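Local coordinates for protein acyl-coenzyme A oxidase (Caenorhabditis elegans, PDB 5K3J) that catalyses the FAD-dependent first step of peroxisomal beta-oxidation, desaturating the five-carbon omega side chain of ascaroside-CoA pheromone precursors, at residues S50-P62 and E72-L84. Residues are numbered along the deposited sequence; the frame is centred on the assembly and turned at random.
Sequences SKIPELADIKPYP and EGTRKISILTKYL
Glu72 reaches from helix 66-82 to Ile58 and Tyr61 of the loop, and its chain can be followed outward from CB. Glu72 CG, set opposite the backbone N (chi1 171°), lies 3.5 Å from Tyr61 CE1; a bend at chi2 carries the carboxylate toward Ile58, its plane 85° from the Tyr61 ring. Glu72 OE1 lies against Ile58 CB and CG2 and accepts Arg75 NE at 2.8 Å, within the guanidinium plane. Glu72 OE2 takes Ile58 N at 3.1 Å from above the carboxylate plane, while Arg75 NH2 comes from the opposite face. Arg75, gripping Glu72 side-on in this salt bridge, also reaches the loop: NH1 meets a lone pair of Glu54 O at 3.1 Å, and the shared NH2 bonds weakly to Ala56 O. A glutamine at Glu72 would probably leave Arg75 without its charge partner and freer to turn from these carbonyls. Lys76 NZ hydrogen-bonds Leu55 O from above the carbonyl plane and salt-bridges Asp57 OD1 on its anti side; Asp57 also salt-bridges Arg616. Farther along, Tyr83 OH hydrogen-bonds Glu54 OE1 (3.2 Å), and Ile52 CG2 makes a CH-pi contact over the Tyr83 ring face, 28° off the normal. Within the acyl-CoA oxidase N-terminal region, away from the annotated sites, loop 50-62 joins helix 36-49 to helix 66-82 and packs antiparallel along the latter, while helix 93-103 takes Ile77 and Leu80 and Tyr651 of the second subunit packs on Arg75.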
loop_
_atom_site.group_PDB
_atom_site.type_symbol
_atom_site.label_atom_id
_atom_site.label_comp_id
_atom_site.label_asym_id
_atom_site.label_seq_id
_atom_site.Cartn_x
_atom_site.Cartn_y
_atom_site.Cartn_z
ATOM N N SER A 50 27.077 6.900 16.732
ATOM C CA SER A 50 27.644 5.561 16.586
ATOM C C SER A 50 28.602 5.159 17.712
ATOM O O SER A 50 28.925 3.980 17.861
ATOM C CB SER A 50 28.370 5.441 15.243
ATOM O OG SER A 50 29.409 6.395 15.139
ATOM N N LYS A 51 29.055 6.130 18.498
ATOM C CA LYS A 51 29.991 5.855 19.585
ATOM C C LYS A 51 29.245 5.478 20.863
ATOM O O LYS A 51 29.827 4.929 21.798
ATOM C CB LYS A 51 30.895 7.066 19.839
ATOM C CG LYS A 51 30.409 7.964 20.965
ATOM C CD LYS A 51 30.897 9.397 20.835
ATOM C CE LYS A 51 30.338 10.243 21.970
ATOM N NZ LYS A 51 30.460 11.701 21.714
ATOM N N ILE A 52 27.949 5.777 20.886
ATOM C CA ILE A 52 27.112 5.531 22.054
ATOM C C ILE A 52 26.285 4.262 21.872
ATOM O O ILE A 52 25.320 4.243 21.105
ATOM C CB ILE A 52 26.174 6.723 22.327
ATOM C CG1 ILE A 52 26.959 8.038 22.257
ATOM C CG2 ILE A 52 25.471 6.559 23.672
ATOM C CD1 ILE A 52 26.116 9.235 21.874
ATOM N N PRO A 53 26.668 3.190 22.579
ATOM C CA PRO A 53 26.064 1.859 22.421
ATOM C C PRO A 53 24.589 1.771 22.816
ATOM O O PRO A 53 23.849 1.001 22.216
ATOM C CB PRO A 53 26.925 0.977 23.340
ATOM C CG PRO A 53 27.510 1.924 24.332
ATOM C CD PRO A 53 27.743 3.193 23.587
ATOM N N GLU A 54 24.170 2.556 23.803
ATOM C CA GLU A 54 22.805 2.475 24.319
ATOM C C GLU A 54 21.792 3.039 23.313
ATOM O O GLU A 54 20.572 2.839 23.451
ATOM C CB GLU A 54 22.658 3.231 25.623
ATOM C CG GLU A 54 23.564 2.707 26.736
ATOM C CD GLU A 54 24.863 3.475 26.821
ATOM O OE1 GLU A 54 24.837 4.685 27.142
ATOM O OE2 GLU A 54 25.915 2.861 26.571
ATOM N N LEU A 55 22.287 3.727 22.285
ATOM C CA LEU A 55 21.421 4.345 21.286
ATOM C C LEU A 55 21.117 3.399 20.130
ATOM O O LEU A 55 20.383 3.766 19.213
ATOM C CB LEU A 55 22.065 5.623 20.758
ATOM C CG LEU A 55 22.090 6.833 21.686
ATOM C CD1 LEU A 55 22.468 8.089 20.914
ATOM C CD2 LEU A 55 20.749 7.006 22.381
ATOM N N ALA A 56 21.689 2.198 20.158
ATOM C CA ALA A 56 21.386 1.208 19.131
ATOM C C ALA A 56 20.038 0.565 19.424
ATOM O O ALA A 56 19.613 0.517 20.574
ATOM C CB ALA A 56 22.488 0.159 19.048
ATOM N N ASP A 57 19.360 0.101 18.379
ATOM C CA ASP A 57 18.117 -0.639 18.552
ATOM C C ASP A 57 18.370 -1.845 19.450
ATOM O O ASP A 57 19.340 -2.575 19.244
ATOM C CB ASP A 57 17.554 -1.087 17.202
ATOM C CG ASP A 57 17.249 0.078 16.276
ATOM O OD1 ASP A 57 16.990 1.189 16.777
ATOM O OD2 ASP A 57 17.257 -0.116 15.042
ATOM N N ILE A 58 17.508 -2.049 20.445
ATOM C CA ILE A 58 17.693 -3.127 21.419
ATOM C C ILE A 58 17.790 -4.473 20.694
ATOM O O ILE A 58 18.532 -5.363 21.110
ATOM C CB ILE A 58 16.550 -3.142 22.476
ATOM C CG1 ILE A 58 16.926 -4.011 23.678
ATOM C CG2 ILE A 58 15.218 -3.575 21.866
ATOM C CD1 ILE A 58 17.776 -3.293 24.712
ATOM N N LYS A 59 17.055 -4.585 19.591
ATOM C CA LYS A 59 17.141 -5.705 18.666
ATOM C C LYS A 59 16.412 -5.287 17.396
ATOM O O LYS A 59 15.709 -4.277 17.409
ATOM C CB LYS A 59 16.545 -6.982 19.268
ATOM C CG LYS A 59 15.152 -6.864 19.849
ATOM C CD LYS A 59 14.669 -8.262 20.222
ATOM C CE LYS A 59 13.611 -8.271 21.310
ATOM N NZ LYS A 59 13.196 -9.671 21.608
ATOM N N PRO A 60 16.603 -6.032 16.289
ATOM C CA PRO A 60 15.897 -5.737 15.037
ATOM C C PRO A 60 14.415 -5.423 15.221
ATOM O O PRO A 60 13.620 -6.308 15.549
ATOM C CB PRO A 60 16.081 -7.024 14.233
ATOM C CG PRO A 60 17.429 -7.498 14.642
ATOM C CD PRO A 60 17.609 -7.096 16.093
ATOM N N TYR A 61 14.064 -4.158 14.996
ATOM C CA TYR A 61 12.713 -3.642 15.239
ATOM C C TYR A 61 11.544 -4.499 14.726
ATOM O O TYR A 61 10.502 -4.544 15.376
ATOM C CB TYR A 61 12.581 -2.226 14.654
ATOM C CG TYR A 61 13.038 -1.128 15.587
ATOM C CD1 TYR A 61 13.685 -1.427 16.775
ATOM C CD2 TYR A 61 12.809 0.207 15.284
ATOM C CE1 TYR A 61 14.103 -0.426 17.633
ATOM C CE2 TYR A 61 13.221 1.218 16.138
ATOM C CZ TYR A 61 13.868 0.894 17.312
ATOM O OH TYR A 61 14.278 1.895 18.163
ATOM N N PRO A 62 11.688 -5.153 13.557
ATOM C CA PRO A 62 10.592 -6.046 13.163
ATOM C C PRO A 62 10.281 -7.154 14.173
ATOM O O PRO A 62 9.136 -7.598 14.228
ATOM C CB PRO A 62 11.098 -6.648 11.856
ATOM C CG PRO A 62 11.935 -5.586 11.279
ATOM C CD PRO A 62 12.624 -4.928 12.439
ATOM N N GLU A 72 10.322 0.447 23.665
ATOM C CA GLU A 72 11.586 0.776 23.017
ATOM C C GLU A 72 11.651 2.229 22.558
ATOM O O GLU A 72 12.710 2.856 22.611
ATOM C CB GLU A 72 11.825 -0.166 21.833
ATOM C CG GLU A 72 13.003 0.190 20.942
ATOM C CD GLU A 72 14.364 0.012 21.604
ATOM O OE1 GLU A 72 14.439 -0.316 22.808
ATOM O OE2 GLU A 72 15.376 0.201 20.899
ATOM N N GLY A 73 10.521 2.760 22.106
ATOM C CA GLY A 73 10.441 4.164 21.756
ATOM C C GLY A 73 10.622 5.015 22.998
ATOM O O GLY A 73 11.192 6.100 22.941
ATOM N N THR A 74 10.140 4.505 24.126
ATOM C CA THR A 74 10.238 5.202 25.407
ATOM C C THR A 74 11.639 5.062 26.007
ATOM O O THR A 74 12.178 6.018 26.579
ATOM C CB THR A 74 9.193 4.672 26.406
ATOM O OG1 THR A 74 7.887 5.082 25.991
ATOM C CG2 THR A 74 9.456 5.204 27.798
ATOM N N ARG A 75 12.220 3.869 25.876
ATOM C CA ARG A 75 13.596 3.637 26.303
ATOM C C ARG A 75 14.533 4.587 25.560
ATOM O O ARG A 75 15.307 5.317 26.179
ATOM C CB ARG A 75 14.025 2.186 26.055
ATOM C CG ARG A 75 15.468 1.893 26.480
ATOM C CD ARG A 75 15.935 0.519 26.027
ATOM N NE ARG A 75 16.346 0.510 24.628
ATOM C CZ ARG A 75 17.552 0.876 24.208
ATOM N NH1 ARG A 75 18.463 1.292 25.077
ATOM N NH2 ARG A 75 17.848 0.828 22.919
ATOM N N LYS A 76 14.428 4.595 24.233
ATOM C CA LYS A 76 15.369 5.318 23.391
ATOM C C LYS A 76 15.194 6.833 23.492
ATOM O O LYS A 76 16.166 7.574 23.366
ATOM C CB LYS A 76 15.226 4.861 21.941
ATOM C CG LYS A 76 16.512 4.977 21.136
ATOM C CD LYS A 76 17.443 3.799 21.393
ATOM C CE LYS A 76 17.188 2.645 20.438
ATOM N NZ LYS A 76 17.513 3.051 19.051
ATOM N N ILE A 77 13.968 7.297 23.733
ATOM C CA ILE A 77 13.698 8.738 23.794
ATOM C C ILE A 77 14.174 9.347 25.116
ATOM O O ILE A 77 14.528 10.528 25.175
ATOM C CB ILE A 77 12.189 9.053 23.598
ATOM C CG1 ILE A 77 11.986 10.493 23.122
ATOM C CG2 ILE A 77 11.403 8.790 24.868
ATOM C CD1 ILE A 77 12.735 10.817 21.844
ATOM N N SER A 78 14.199 8.537 26.171
ATOM C CA SER A 78 14.648 9.013 27.471
ATOM C C SER A 78 16.165 9.059 27.514
ATOM O O SER A 78 16.750 9.939 28.141
ATOM C CB SER A 78 14.112 8.123 28.596
ATOM O OG SER A 78 14.755 6.860 28.603
ATOM N N ILE A 79 16.801 8.103 26.847
ATOM C CA ILE A 79 18.254 8.092 26.735
ATOM C C ILE A 79 18.712 9.225 25.820
ATOM O O ILE A 79 19.627 9.980 26.158
ATOM C CB ILE A 79 18.780 6.754 26.184
ATOM C CG1 ILE A 79 18.330 5.594 27.070
ATOM C CG2 ILE A 79 20.295 6.784 26.087
ATOM C CD1 ILE A 79 18.684 4.241 26.515
ATOM N N LEU A 80 18.061 9.334 24.665
ATOM C CA LEU A 80 18.384 10.356 23.677
ATOM C C LEU A 80 18.252 11.762 24.249
ATOM O O LEU A 80 19.038 12.650 23.921
ATOM C CB LEU A 80 17.479 10.203 22.455
ATOM C CG LEU A 80 17.750 11.106 21.257
ATOM C CD1 LEU A 80 19.136 10.816 20.698
ATOM C CD2 LEU A 80 16.678 10.925 20.190
ATOM N N THR A 81 17.250 11.958 25.101
ATOM C CA THR A 81 17.009 13.258 25.717
ATOM C C THR A 81 18.188 13.662 26.602
ATOM O O THR A 81 18.557 14.837 26.659
ATOM C CB THR A 81 15.707 13.250 26.539
ATOM O OG1 THR A 81 14.602 12.980 25.667
ATOM C CG2 THR A 81 15.484 14.590 27.225
ATOM N N LYS A 82 18.789 12.684 27.273
ATOM C CA LYS A 82 19.974 12.939 28.085
ATOM C C LYS A 82 21.144 13.383 27.212
ATOM O O LYS A 82 21.811 14.375 27.508
ATOM C CB LYS A 82 20.355 11.694 28.886
ATOM C CG LYS A 82 21.850 11.542 29.116
ATOM C CD LYS A 82 22.197 10.219 29.769
ATOM C CE LYS A 82 23.645 9.856 29.492
ATOM N NZ LYS A 82 24.554 11.032 29.616
ATOM N N TYR A 83 21.384 12.647 26.132
ATOM C CA TYR A 83 22.486 12.953 25.225
ATOM C C TYR A 83 22.156 14.096 24.265
ATOM O O TYR A 83 22.969 14.434 23.405
ATOM C CB TYR A 83 22.878 11.713 24.416
ATOM C CG TYR A 83 23.627 10.648 25.194
ATOM C CD1 TYR A 83 24.951 10.838 25.572
ATOM C CD2 TYR A 83 23.019 9.444 25.528
ATOM C CE1 TYR A 83 25.643 9.867 26.275
ATOM C CE2 TYR A 83 23.703 8.465 26.230
ATOM C CZ TYR A 83 25.015 8.683 26.600
ATOM O OH TYR A 83 25.699 7.716 27.299
ATOM N N LEU A 84 20.978 14.698 24.414
ATOM C CA LEU A 84 20.501 15.681 23.439
ATOM C C LEU A 84 21.383 16.931 23.363
ATOM O O LEU A 84 21.674 17.418 22.270
ATOM C CB LEU A 84 19.058 16.090 23.748
ATOM C CG LEU A 84 18.376 16.934 22.667
ATOM C CD1 LEU A 84 18.366 16.186 21.352
ATOM C CD2 LEU A 84 16.958 17.326 23.062
#